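Local coordinates for protein enolase-phosphatase E1 (Saccharomyces cerevisiae, PDB 2G80) that probably catalyses the magnesium-dependent enolization and then dephosphorylation of 2,3-diketo-5-methylthiopentyl-1-phosphate to an acireductone in the methionine salvage pathway, at residues 34-39 with 208-213; 185-190 with 214-219; 192-197 with 221-226; 227-232 with 240-245. All coordinates share one frame; numbering follows the deposited sequence.

Interaction 1 of 4, residues 34-39 with 208-213; sequences YLLDIE and LFLSDN. With MG (magnesium ion), chain E.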
loop_
_atom_site.group_PDB
_atom_site.type_symbol
_atom_site.label_atom_id
_atom_site.label_comp_id
_atom_site.label_asym_id
_atom_site.label_seq_id
_atom_site.Cartn_x
_atom_site.Cartn_y
_atom_site.Cartn_z
ATOM N N TYR A 34 -1.552 -11.862 -11.926
ATOM C CA TYR A 34 -1.823 -10.457 -11.821
ATOM C C TYR A 34 -1.001 -9.837 -10.693
ATOM O O TYR A 34 -0.928 -10.388 -9.583
ATOM C CB TYR A 34 -3.308 -10.228 -11.564
ATOM C CG TYR A 34 -4.168 -10.695 -12.725
ATOM C CD1 TYR A 34 -4.664 -12.007 -12.765
ATOM C CD2 TYR A 34 -4.427 -9.843 -13.821
ATOM C CE1 TYR A 34 -5.430 -12.472 -13.870
ATOM C CE2 TYR A 34 -5.211 -10.275 -14.911
ATOM C CZ TYR A 34 -5.718 -11.581 -14.928
ATOM O OH TYR A 34 -6.491 -11.982 -15.985
ATOM N N LEU A 35 -0.392 -8.699 -11.012
ATOM C CA LEU A 35 0.420 -7.921 -10.113
ATOM C C LEU A 35 -0.302 -6.585 -9.977
ATOM O O LEU A 35 -0.603 -5.911 -10.974
ATOM C CB LEU A 35 1.819 -7.727 -10.697
ATOM C CG LEU A 35 2.834 -6.987 -9.831
ATOM C CD1 LEU A 35 3.152 -7.817 -8.560
ATOM C CD2 LEU A 35 4.104 -6.722 -10.637
ATOM N N LEU A 36 -0.572 -6.186 -8.750
ATOM C CA LEU A 36 -1.354 -4.966 -8.518
ATOM C C LEU A 36 -0.632 -3.950 -7.680
ATOM O O LEU A 36 -0.088 -4.276 -6.633
ATOM C CB LEU A 36 -2.664 -5.305 -7.812
ATOM C CG LEU A 36 -3.588 -6.345 -8.454
ATOM C CD1 LEU A 36 -4.808 -6.560 -7.531
ATOM C CD2 LEU A 36 -4.039 -5.913 -9.802
ATOM N N ASP A 37 -0.620 -2.717 -8.175
ATOM C CA ASP A 37 -0.256 -1.553 -7.390
ATOM C C ASP A 37 -1.432 -1.325 -6.393
ATOM O O ASP A 37 -2.558 -1.811 -6.652
ATOM C CB ASP A 37 -0.115 -0.344 -8.305
ATOM C CG ASP A 37 0.135 0.946 -7.542
ATOM O OD1 ASP A 37 0.945 0.928 -6.574
ATOM O OD2 ASP A 37 -0.498 1.953 -7.908
ATOM N N ILE A 38 -1.177 -0.623 -5.275
ATOM C CA ILE A 38 -2.236 -0.295 -4.298
ATOM C C ILE A 38 -2.899 1.057 -4.561
ATOM O O ILE A 38 -4.055 1.111 -4.979
ATOM C CB ILE A 38 -1.760 -0.361 -2.804
ATOM C CG1 ILE A 38 -1.352 -1.804 -2.471
ATOM C CG2 ILE A 38 -2.926 0.088 -1.827
ATOM C CD1 ILE A 38 -0.756 -2.035 -1.118
ATOM N N GLU A 39 -2.136 2.127 -4.327
ATOM C CA GLU A 39 -2.663 3.501 -4.270
ATOM C C GLU A 39 -3.019 4.018 -5.638
ATOM O O GLU A 39 -2.188 4.018 -6.506
ATOM C CB GLU A 39 -1.673 4.441 -3.548
ATOM C CG GLU A 39 -1.203 3.946 -2.131
ATOM C CD GLU A 39 0.097 3.055 -2.094
ATOM O OE1 GLU A 39 0.446 2.331 -3.083
ATOM O OE2 GLU A 39 0.771 3.090 -1.032
ATOM N N LEU A 208 -0.027 -9.800 -15.932
ATOM C CA LEU A 208 -0.560 -8.439 -16.191
ATOM C C LEU A 208 -0.296 -7.567 -14.938
ATOM O O LEU A 208 -0.717 -7.923 -13.824
ATOM C CB LEU A 208 -2.057 -8.424 -16.497
ATOM C CG LEU A 208 -2.713 -7.057 -16.789
ATOM C CD1 LEU A 208 -2.106 -6.406 -18.006
ATOM C CD2 LEU A 208 -4.242 -7.188 -16.966
ATOM N N PHE A 209 0.379 -6.432 -15.133
ATOM C CA PHE A 209 0.660 -5.458 -14.066
ATOM C C PHE A 209 -0.255 -4.224 -14.240
ATOM O O PHE A 209 -0.267 -3.594 -15.307
ATOM C CB PHE A 209 2.142 -5.081 -14.083
ATOM C CG PHE A 209 2.530 -3.990 -13.108
ATOM C CD1 PHE A 209 2.114 -4.016 -11.773
ATOM C CD2 PHE A 209 3.396 -2.968 -13.508
ATOM C CE1 PHE A 209 2.513 -3.029 -10.876
ATOM C CE2 PHE A 209 3.795 -1.969 -12.624
ATOM C CZ PHE A 209 3.375 -1.998 -11.312
ATOM N N LEU A 210 -1.020 -3.919 -13.189
ATOM C CA LEU A 210 -1.953 -2.804 -13.152
ATOM C C LEU A 210 -1.456 -1.744 -12.160
ATOM O O LEU A 210 -1.197 -2.033 -10.978
ATOM C CB LEU A 210 -3.349 -3.274 -12.776
ATOM C CG LEU A 210 -3.968 -4.321 -13.719
ATOM C CD1 LEU A 210 -5.089 -5.098 -13.009
ATOM C CD2 LEU A 210 -4.419 -3.716 -15.039
ATOM N N SER A 211 -1.332 -0.524 -12.660
ATOM C CA SER A 211 -0.866 0.598 -11.880
ATOM C C SER A 211 -1.367 1.894 -12.502
ATOM O O SER A 211 -1.694 1.902 -13.674
ATOM C CB SER A 211 0.672 0.569 -11.800
ATOM O OG SER A 211 1.228 1.758 -11.229
ATOM N N ASP A 212 -1.504 2.935 -11.676
ATOM C CA ASP A 212 -1.850 4.280 -12.135
ATOM C C ASP A 212 -0.623 5.089 -12.584
ATOM O O ASP A 212 -0.799 6.139 -13.178
ATOM C CB ASP A 212 -2.625 5.084 -11.072
ATOM C CG ASP A 212 -1.879 5.222 -9.768
ATOM O OD1 ASP A 212 -1.200 4.239 -9.390
ATOM O OD2 ASP A 212 -1.985 6.287 -9.119
ATOM N N ASN A 213 0.590 4.604 -12.292
ATOM C CA ASN A 213 1.837 5.295 -12.625
ATOM C C ASN A 213 2.459 4.713 -13.918
ATOM O O ASN A 213 2.940 3.578 -13.904
ATOM C CB ASN A 213 2.805 5.167 -11.431
ATOM C CG ASN A 213 4.058 6.047 -11.563
ATOM O OD1 ASN A 213 4.309 6.662 -12.598
ATOM N ND2 ASN A 213 4.849 6.096 -10.494
HETATM MG MG MG E . -0.267 4.056 -7.465
HETATM O O HOH W 1 0.763 3.590 -5.828
HETATM O O HOH W 2 -0.138 6.003 -7.224
HETATM O O HOH W 3 1.540 3.808 -8.456
#

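Interaction 2 of 4, residues 185-190 with 214-219; sequences GKKTET and PLELDA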
loop_
_atom_site.group_PDB
_atom_site.type_symbol
_atom_site.label_atom_id
_atom_site.label_comp_id
_atom_site.label_asym_id
_atom_site.label_seq_id
_atom_site.Cartn_x
_atom_site.Cartn_y
_atom_site.Cartn_z
ATOM N N GLY A 185 13.127 -3.842 -4.881
ATOM C CA GLY A 185 13.804 -2.667 -5.460
ATOM C C GLY A 185 12.784 -1.582 -5.781
ATOM O O GLY A 185 11.577 -1.738 -5.513
ATOM N N LYS A 186 13.268 -0.506 -6.398
ATOM C CA LYS A 186 12.431 0.653 -6.760
ATOM C C LYS A 186 11.400 0.317 -7.840
ATOM O O LYS A 186 11.680 -0.446 -8.776
ATOM C CB LYS A 186 13.295 1.867 -7.160
ATOM C CG LYS A 186 14.159 2.419 -5.992
ATOM C CD LYS A 186 14.882 3.782 -6.315
ATOM C CE LYS A 186 13.888 4.962 -6.432
ATOM N NZ LYS A 186 14.490 6.310 -6.742
ATOM N N LYS A 187 10.214 0.898 -7.706
ATOM C CA LYS A 187 9.086 0.622 -8.619
ATOM C C LYS A 187 9.258 1.062 -10.074
ATOM O O LYS A 187 8.516 0.590 -10.939
ATOM C CB LYS A 187 7.782 1.204 -8.067
ATOM C CG LYS A 187 7.360 0.610 -6.743
ATOM C CD LYS A 187 5.940 0.971 -6.339
ATOM C CE LYS A 187 4.904 0.086 -7.037
ATOM N NZ LYS A 187 3.514 0.508 -6.759
ATOM N N THR A 188 10.199 1.976 -10.318
ATOM C CA THR A 188 10.536 2.523 -11.640
ATOM C C THR A 188 11.777 1.877 -12.324
ATOM O O THR A 188 12.164 2.289 -13.408
ATOM C CB THR A 188 10.699 4.075 -11.532
ATOM O OG1 THR A 188 11.435 4.410 -10.338
ATOM C CG2 THR A 188 9.319 4.740 -11.451
ATOM N N GLU A 189 12.351 0.842 -11.717
ATOM C CA GLU A 189 13.511 0.111 -12.256
ATOM C C GLU A 189 13.081 -1.285 -12.748
ATOM O O GLU A 189 12.449 -2.063 -11.997
ATOM C CB GLU A 189 14.602 -0.027 -11.181
ATOM C CG GLU A 189 15.307 1.292 -10.770
ATOM C CD GLU A 189 16.037 1.995 -11.933
ATOM O OE1 GLU A 189 16.681 1.307 -12.764
ATOM O OE2 GLU A 189 15.973 3.244 -12.020
ATOM N N THR A 190 13.423 -1.597 -13.999
ATOM C CA THR A 190 13.112 -2.892 -14.636
ATOM C C THR A 190 13.580 -4.106 -13.800
ATOM O O THR A 190 12.843 -5.091 -13.695
ATOM C CB THR A 190 13.689 -2.930 -16.090
ATOM O OG1 THR A 190 13.006 -1.948 -16.899
ATOM C CG2 THR A 190 13.552 -4.310 -16.751
ATOM N N PRO A 214 2.452 5.485 -15.035
ATOM C CA PRO A 214 3.055 5.009 -16.293
ATOM C C PRO A 214 4.538 4.616 -16.231
ATOM O O PRO A 214 4.964 3.798 -17.021
ATOM C CB PRO A 214 2.889 6.205 -17.248
ATOM C CG PRO A 214 1.867 7.043 -16.671
ATOM C CD PRO A 214 1.871 6.839 -15.210
ATOM N N LEU A 215 5.292 5.259 -15.347
ATOM C CA LEU A 215 6.703 4.996 -15.142
ATOM C C LEU A 215 6.948 3.603 -14.533
ATOM O O LEU A 215 7.980 2.971 -14.802
ATOM C CB LEU A 215 7.336 6.102 -14.271
ATOM C CG LEU A 215 7.282 7.530 -14.853
ATOM C CD1 LEU A 215 7.820 8.543 -13.835
ATOM C CD2 LEU A 215 8.066 7.628 -16.157
ATOM N N GLU A 216 6.002 3.134 -13.719
ATOM C CA GLU A 216 6.043 1.788 -13.173
ATOM C C GLU A 216 5.769 0.795 -14.315
ATOM O O GLU A 216 6.464 -0.193 -14.452
ATOM C CB GLU A 216 5.000 1.614 -12.045
ATOM C CG GLU A 216 5.275 2.501 -10.810
ATOM C CD GLU A 216 4.264 2.312 -9.666
ATOM O OE1 GLU A 216 3.325 1.478 -9.777
ATOM O OE2 GLU A 216 4.424 3.002 -8.630
ATOM N N LEU A 217 4.739 1.072 -15.112
ATOM C CA LEU A 217 4.347 0.224 -16.233
ATOM C C LEU A 217 5.459 0.128 -17.267
ATOM O O LEU A 217 5.701 -0.961 -17.782
ATOM C CB LEU A 217 3.041 0.721 -16.871
ATOM C CG LEU A 217 1.732 0.732 -16.046
ATOM C CD1 LEU A 217 0.646 1.293 -16.912
ATOM C CD2 LEU A 217 1.268 -0.660 -15.486
ATOM N N ASP A 218 6.141 1.248 -17.543
ATOM C CA ASP A 218 7.305 1.288 -18.448
ATOM C C ASP A 218 8.438 0.374 -17.957
ATOM O O ASP A 218 9.071 -0.297 -18.756
ATOM C CB ASP A 218 7.912 2.699 -18.544
ATOM C CG ASP A 218 7.056 3.701 -19.301
ATOM O OD1 ASP A 218 6.063 3.348 -19.948
ATOM O OD2 ASP A 218 7.398 4.895 -19.238
ATOM N N ALA A 219 8.726 0.417 -16.655
ATOM C CA ALA A 219 9.775 -0.417 -16.050
ATOM C C ALA A 219 9.434 -1.908 -16.214
ATOM O O ALA A 219 10.275 -2.693 -16.637
ATOM C CB ALA A 219 9.963 -0.055 -14.590
#

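Interaction 3 of 4, residues 192-197 with 221-226; sequences SYANIL and AGVGIA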
loop_
_atom_site.group_PDB
_atom_site.type_symbol
_atom_site.label_atom_id
_atom_site.label_comp_id
_atom_site.label_asym_id
_atom_site.label_seq_id
_atom_site.Cartn_x
_atom_site.Cartn_y
_atom_site.Cartn_z
ATOM N N SER A 192 13.749 -4.580 -10.639
ATOM C CA SER A 192 12.777 -4.863 -9.604
ATOM C C SER A 192 11.722 -5.848 -10.112
ATOM O O SER A 192 11.366 -6.778 -9.385
ATOM C CB SER A 192 12.106 -3.571 -9.095
ATOM O OG SER A 192 13.063 -2.544 -8.805
ATOM N N TYR A 193 11.270 -5.666 -11.364
ATOM C CA TYR A 193 10.277 -6.588 -11.987
ATOM C C TYR A 193 10.880 -7.962 -12.343
ATOM O O TYR A 193 10.197 -8.954 -12.297
ATOM C CB TYR A 193 9.572 -5.928 -13.164
ATOM C CG TYR A 193 8.796 -4.751 -12.665
ATOM C CD1 TYR A 193 7.495 -4.906 -12.164
ATOM C CD2 TYR A 193 9.382 -3.480 -12.610
ATOM C CE1 TYR A 193 6.790 -3.822 -11.663
ATOM C CE2 TYR A 193 8.695 -2.396 -12.091
ATOM C CZ TYR A 193 7.393 -2.557 -11.628
ATOM O OH TYR A 193 6.705 -1.468 -11.131
ATOM N N ALA A 194 12.168 -7.993 -12.662
ATOM C CA ALA A 194 12.888 -9.245 -12.855
ATOM C C ALA A 194 12.956 -10.016 -11.514
ATOM O O ALA A 194 12.812 -11.249 -11.499
ATOM C CB ALA A 194 14.279 -8.993 -13.435
ATOM N N ASN A 195 13.175 -9.280 -10.413
ATOM C CA ASN A 195 13.161 -9.846 -9.064
ATOM C C ASN A 195 11.801 -10.449 -8.724
ATOM O O ASN A 195 11.734 -11.561 -8.209
ATOM C CB ASN A 195 13.584 -8.823 -7.988
ATOM C CG ASN A 195 15.037 -8.330 -8.143
ATOM O OD1 ASN A 195 15.900 -9.009 -8.714
ATOM N ND2 ASN A 195 15.304 -7.139 -7.622
ATOM N N ILE A 196 10.718 -9.749 -9.051
ATOM C CA ILE A 196 9.339 -10.244 -8.793
ATOM C C ILE A 196 9.007 -11.468 -9.655
ATOM O O ILE A 196 8.368 -12.402 -9.153
ATOM C CB ILE A 196 8.287 -9.119 -8.976
ATOM C CG1 ILE A 196 8.485 -8.053 -7.883
ATOM C CG2 ILE A 196 6.781 -9.681 -8.986
ATOM C CD1 ILE A 196 7.663 -6.790 -8.103
ATOM N N LEU A 197 9.402 -11.461 -10.933
ATOM C CA LEU A 197 9.172 -12.637 -11.827
ATOM C C LEU A 197 9.872 -13.896 -11.295
ATOM O O LEU A 197 9.288 -14.969 -11.322
ATOM C CB LEU A 197 9.576 -12.370 -13.300
ATOM C CG LEU A 197 8.699 -11.421 -14.117
ATOM C CD1 LEU A 197 9.370 -11.108 -15.447
ATOM C CD2 LEU A 197 7.288 -11.995 -14.324
ATOM N N ALA A 221 7.335 -3.271 -18.451
ATOM C CA ALA A 221 7.375 -3.605 -19.867
ATOM C C ALA A 221 8.789 -3.926 -20.399
ATOM O O ALA A 221 8.903 -4.621 -21.412
ATOM C CB ALA A 221 6.700 -2.503 -20.705
ATOM N N GLY A 222 9.840 -3.459 -19.713
ATOM C CA GLY A 222 11.227 -3.780 -20.067
ATOM C C GLY A 222 11.620 -5.251 -19.928
ATOM O O GLY A 222 12.572 -5.696 -20.569
ATOM N N VAL A 223 10.897 -5.991 -19.085
ATOM C CA VAL A 223 11.064 -7.450 -18.926
ATOM C C VAL A 223 9.870 -8.265 -19.489
ATOM O O VAL A 223 9.724 -9.436 -19.158
ATOM C CB VAL A 223 11.412 -7.856 -17.455
ATOM C CG1 VAL A 223 12.879 -7.600 -17.178
ATOM C CG2 VAL A 223 10.479 -7.188 -16.411
ATOM N N GLY A 224 9.048 -7.643 -20.340
ATOM C CA GLY A 224 7.977 -8.317 -21.061
ATOM C C GLY A 224 6.636 -8.523 -20.384
ATOM O O GLY A 224 5.742 -9.203 -20.949
ATOM N N ILE A 225 6.471 -7.927 -19.207
ATOM C CA ILE A 225 5.227 -8.042 -18.463
ATOM C C ILE A 225 4.162 -7.150 -19.142
ATOM O O ILE A 225 4.437 -5.992 -19.434
ATOM C CB ILE A 225 5.410 -7.621 -16.972
ATOM C CG1 ILE A 225 6.481 -8.474 -16.251
ATOM C CG2 ILE A 225 4.039 -7.638 -16.216
ATOM C CD1 ILE A 225 6.755 -8.001 -14.837
ATOM N N ALA A 226 2.952 -7.691 -19.344
ATOM C CA ALA A 226 1.809 -6.923 -19.894
ATOM C C ALA A 226 1.381 -5.867 -18.850
ATOM O O ALA A 226 1.507 -6.062 -17.648
ATOM C CB ALA A 226 0.658 -7.833 -20.271
#

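Interaction 4 of 4, residues 227-232 with 240-245; sequences TGLASR and DGQKYQ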
loop_
_atom_site.group_PDB
_atom_site.type_symbol
_atom_site.label_atom_id
_atom_site.label_comp_id
_atom_site.label_asym_id
_atom_site.label_seq_id
_atom_site.Cartn_x
_atom_site.Cartn_y
_atom_site.Cartn_z
ATOM N N THR A 227 0.915 -4.736 -19.338
ATOM C CA THR A 227 0.636 -3.563 -18.529
ATOM C C THR A 227 -0.762 -3.044 -18.796
ATOM O O THR A 227 -1.281 -3.204 -19.904
ATOM C CB THR A 227 1.613 -2.413 -18.908
ATOM O OG1 THR A 227 1.497 -2.158 -20.314
ATOM C CG2 THR A 227 3.015 -2.783 -18.599
ATOM N N GLY A 228 -1.344 -2.421 -17.776
ATOM C CA GLY A 228 -2.670 -1.772 -17.874
ATOM C C GLY A 228 -2.651 -0.544 -16.982
ATOM O O GLY A 228 -2.148 -0.637 -15.844
ATOM N N LEU A 229 -3.129 0.594 -17.506
ATOM C CA LEU A 229 -3.140 1.867 -16.762
ATOM C C LEU A 229 -4.447 2.000 -15.994
ATOM O O LEU A 229 -5.516 2.116 -16.603
ATOM C CB LEU A 229 -2.949 3.079 -17.688
ATOM C CG LEU A 229 -2.784 4.471 -17.025
ATOM C CD1 LEU A 229 -1.564 4.554 -16.097
ATOM C CD2 LEU A 229 -2.677 5.555 -18.093
ATOM N N ALA A 230 -4.366 1.943 -14.663
ATOM C CA ALA A 230 -5.547 2.084 -13.815
ATOM C C ALA A 230 -5.935 3.570 -13.729
ATOM O O ALA A 230 -5.072 4.432 -13.513
ATOM C CB ALA A 230 -5.310 1.487 -12.413
ATOM N N SER A 231 -7.224 3.847 -13.943
ATOM C CA SER A 231 -7.774 5.185 -13.841
ATOM C C SER A 231 -8.907 5.155 -12.827
ATOM O O SER A 231 -9.851 4.404 -12.996
ATOM C CB SER A 231 -8.292 5.648 -15.195
ATOM O OG SER A 231 -8.496 7.033 -15.152
ATOM N N ARG A 232 -8.784 5.949 -11.767
ATOM C CA ARG A 232 -9.762 6.008 -10.701
ATOM C C ARG A 232 -10.028 7.469 -10.366
ATOM O O ARG A 232 -9.113 8.300 -10.564
ATOM C CB ARG A 232 -9.205 5.349 -9.419
ATOM C CG ARG A 232 -8.832 3.893 -9.503
ATOM C CD ARG A 232 -10.045 3.040 -9.766
ATOM N NE ARG A 232 -9.746 1.622 -9.638
ATOM C CZ ARG A 232 -10.669 0.657 -9.599
ATOM N NH1 ARG A 232 -11.958 0.940 -9.699
ATOM N NH2 ARG A 232 -10.294 -0.605 -9.431
ATOM N N ASP A 240 -4.394 12.612 -23.337
ATOM C CA ASP A 240 -5.048 12.113 -24.577
ATOM C C ASP A 240 -4.125 11.262 -25.462
ATOM O O ASP A 240 -4.557 10.240 -26.006
ATOM C CB ASP A 240 -5.604 13.275 -25.419
ATOM N N GLY A 241 -2.866 11.693 -25.587
ATOM C CA GLY A 241 -1.848 10.972 -26.363
ATOM C C GLY A 241 -0.989 10.126 -25.444
ATOM O O GLY A 241 0.034 10.620 -24.941
ATOM N N GLN A 242 -1.422 8.878 -25.190
ATOM C CA GLN A 242 -0.667 7.928 -24.336
ATOM C C GLN A 242 -0.843 6.447 -24.771
ATOM O O GLN A 242 -1.934 6.003 -25.143
ATOM C CB GLN A 242 -0.936 8.180 -22.844
ATOM C CG GLN A 242 -2.300 7.741 -22.296
ATOM C CD GLN A 242 -2.390 6.260 -21.939
ATOM O OE1 GLN A 242 -1.436 5.671 -21.438
ATOM N NE2 GLN A 242 -3.544 5.659 -22.188
ATOM N N LYS A 243 0.257 5.701 -24.689
ATOM C CA LYS A 243 0.356 4.324 -25.209
ATOM C C LYS A 243 -0.367 3.178 -24.492
ATOM O O LYS A 243 -0.646 2.152 -25.122
ATOM C CB LYS A 243 1.843 3.941 -25.373
ATOM C CG LYS A 243 2.675 3.817 -24.074
ATOM C CD LYS A 243 4.135 3.654 -24.425
ATOM C CE LYS A 243 4.979 3.298 -23.236
ATOM N NZ LYS A 243 4.938 4.358 -22.191
ATOM N N TYR A 244 -0.710 3.356 -23.219
ATOM C CA TYR A 244 -1.308 2.270 -22.423
ATOM C C TYR A 244 -2.804 2.092 -22.524
ATOM O O TYR A 244 -3.536 3.061 -22.724
ATOM C CB TYR A 244 -0.913 2.417 -20.959
ATOM C CG TYR A 244 0.558 2.241 -20.757
ATOM C CD1 TYR A 244 1.135 0.994 -20.985
ATOM C CD2 TYR A 244 1.386 3.302 -20.349
ATOM C CE1 TYR A 244 2.499 0.781 -20.827
ATOM C CE2 TYR A 244 2.780 3.094 -20.148
ATOM C CZ TYR A 244 3.313 1.806 -20.392
ATOM O OH TYR A 244 4.638 1.471 -20.270
ATOM N N GLN A 245 -3.245 0.835 -22.407
ATOM C CA GLN A 245 -4.664 0.553 -22.329
ATOM C C GLN A 245 -5.112 1.029 -20.939
ATOM O O GLN A 245 -4.433 0.757 -19.941
ATOM C CB GLN A 245 -5.003 -0.921 -22.547
ATOM C CG GLN A 245 -6.534 -1.147 -22.433
ATOM C CD GLN A 245 -7.099 -2.283 -23.267
ATOM O OE1 GLN A 245 -6.370 -3.137 -23.795
ATOM N NE2 GLN A 245 -8.431 -2.288 -23.396
HETATM O O HOH W 4 -1.214 -1.441 -22.111
#

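Interaction 1 of 4, residues 34-39 with 208-213
L208 starts the pairing of two central parallel strands: its CD2 meets the rim of the Y34 ring near the ring plane, 3.8 Å from CE2, and its O accepts the backbone N of L35. On the other face, F209 has CG anti to its backbone N (chi1 175°), and its CD1 packs 3.5 Å from L35 CD2. An alanine in place of F209 would probably open a gap between L35 and helix 214-221 and leave Y193 short of one ring neighbour. L210 returns to the Y34 face, where its CD1 presses tightly on L36 CD2 at 3.5 Å. Its N bonds to L35 O, and its O takes D37 N at 2.9 Å. S211 lays CB against D37 CB, while its OG, also bonded to E216, accepts N213 N in an ST turn. D212 then brings OD1 to the magnesium ion at 2.1 Å. D37 OD2 binds it at 2.2 Å, D37 OD1 forming a salt bridge with K187, and E39 O and three waters make six ligands. The D37 and D212 carboxylates are nearly coplanar, with D37 OD2 and D212 OD1 2.8 Å apart. At this HAD-type metal site the shared cation probably offsets their repulsion.

Interaction 2 of 4, residues 185-190 with 214-219
K187 and E216 reach each other obliquely in a salt bridge, with NZ 3.2 Å from both E216 OE1 and OE2, so each of the two hydrogen bonds is weak. The bend at chi3 (81°) turns CE of K187 in against the carboxylate, 3.4 Å from E216 OE2. Both groups have stronger partners elsewhere: D37 OD1 for the lysine and S211 OG for the glutamate. E216 probably helps the metal ligand D37 to position K187, which is predicted to bind substrate. Further along, T188 and L215 lie side by side, with T188 CG2 3.7 Å from L215 CB. A219 points its CB toward the loop, 3.4 Å from T188 O. T190 finishes the contact: OG1 donates to A219 O at 2.8 Å, in the carbonyl plane and on a lone pair, with a C=O...donor angle of 122°. The loop 185-190 links helix 181-184 to helix 190-200 and packs against helix 214-221. Y193 of helix 190-200 touches both E216 and A219 and bonds through its OH to K187 O, while L217 turns away from the loop to pack on strands 207-211 and 226-230.

Interaction 3 of 4, residues 192-197 with 221-226
A194 and V223 bring the two backbones nearest, CA to CA 6.6 Å, where one face of helix 190-200 meets the type I turn A221-G224 that leads from helix 214-221 toward strand 226-230. The turn closes with G224 N bonded to A221 O, and G224 has a positive phi (84°), which favours glycine. V223 and I225, on either side of that glycine, both point at the helix. The two methyls of V223 meet neighbouring residues of the helix: CG2, held between the backbone N and the carbonyl carbon, packs 3.6 Å from Y193 CB, while CG1 comes 4.2 Å from A194 CB. L197, four residues on from Y193 and so on the same side of the helix, adds CD1 at 4.2 Å from V223 CG2. I225 and L197 reach toward each other tip to tip, with L197 CD1 4.0 Å from I225 CG1 and L197 CG also close to I225 CD1. The end of I225 fills the corner between these helix residues, its CD1 lying 3.9 Å from Y193 CB. Y193 starts out toward the turn, but its ring leads away, crossing I225 at about a right angle. It goes on to meet the F209 ring, to pack edge-to-face with Y143 and to bond through OH to K187 O. The contact proper therefore rests mainly on the fit of aliphatic groups; the one polar group of the touching side chains, the Y193 hydroxyl, bonds to the loop that carries K187, predicted to bind substrate.

Interaction 4 of 4, residues 227-232 with 240-245
L229 donates its backbone N to Q245 O at 2.8 Å with an N-H...O angle of 167°, joining strand 226-230 to the irregular run 240-245 just before it enters strand 246-247, the outermost strand at this side of the parallel HAD sheet. A water also spans the backbones, giving a hydrogen bond to T227 O at 2.8 Å and accepting one from Q245 N. Among the side chains, L229 CB packs on Y244 CB at 3.9 Å, and L229 CD2 meets the amide of Q242, 3.6 Å from OE1. Q242 is bent at chi2 (82°), which turns CD back toward its own chain. Its OE1 accepts Y244 N at 3.0 Å, the donor lying 54° out of the carbonyl plane, and its NE2 donates to Y244 O at 2.7 Å. An alanine here would probably leave Y244 N and O without these mates and L229 CD2 without the amide against it. T227 OG1 sits at the edge of the Y244 ring, 3.1 Å from CE1, while the hydroxyl of that ring bonds to D218. K243, whose NZ also pairs with D218, places CG over the centre of the Y244 ring, 3.9 Å above its plane.

Interaction 1 is the most deeply buried of the four, between neighbouring strands inside the sheet; interactions 2, 3 and 4 are only partly buried. Interaction 2 sets helix 214-221 against the loop 185-190, interaction 3 sets the turn after that helix against helix 190-200, and interaction 4 lies at an edge of the same sheet. Chemistry follows place: metal and ladder bonds inside, a charged pair and a hydroxyl in interaction 2, plain hydrocarbon in interaction 3, and backbone and water bonds with mixed apolar and amide packing in interaction 4. D37 to K187 and S211 to E216 tie interactions 1 and 2, A226 to F209 ties 3 to 1, and D218 joins 2 to 4.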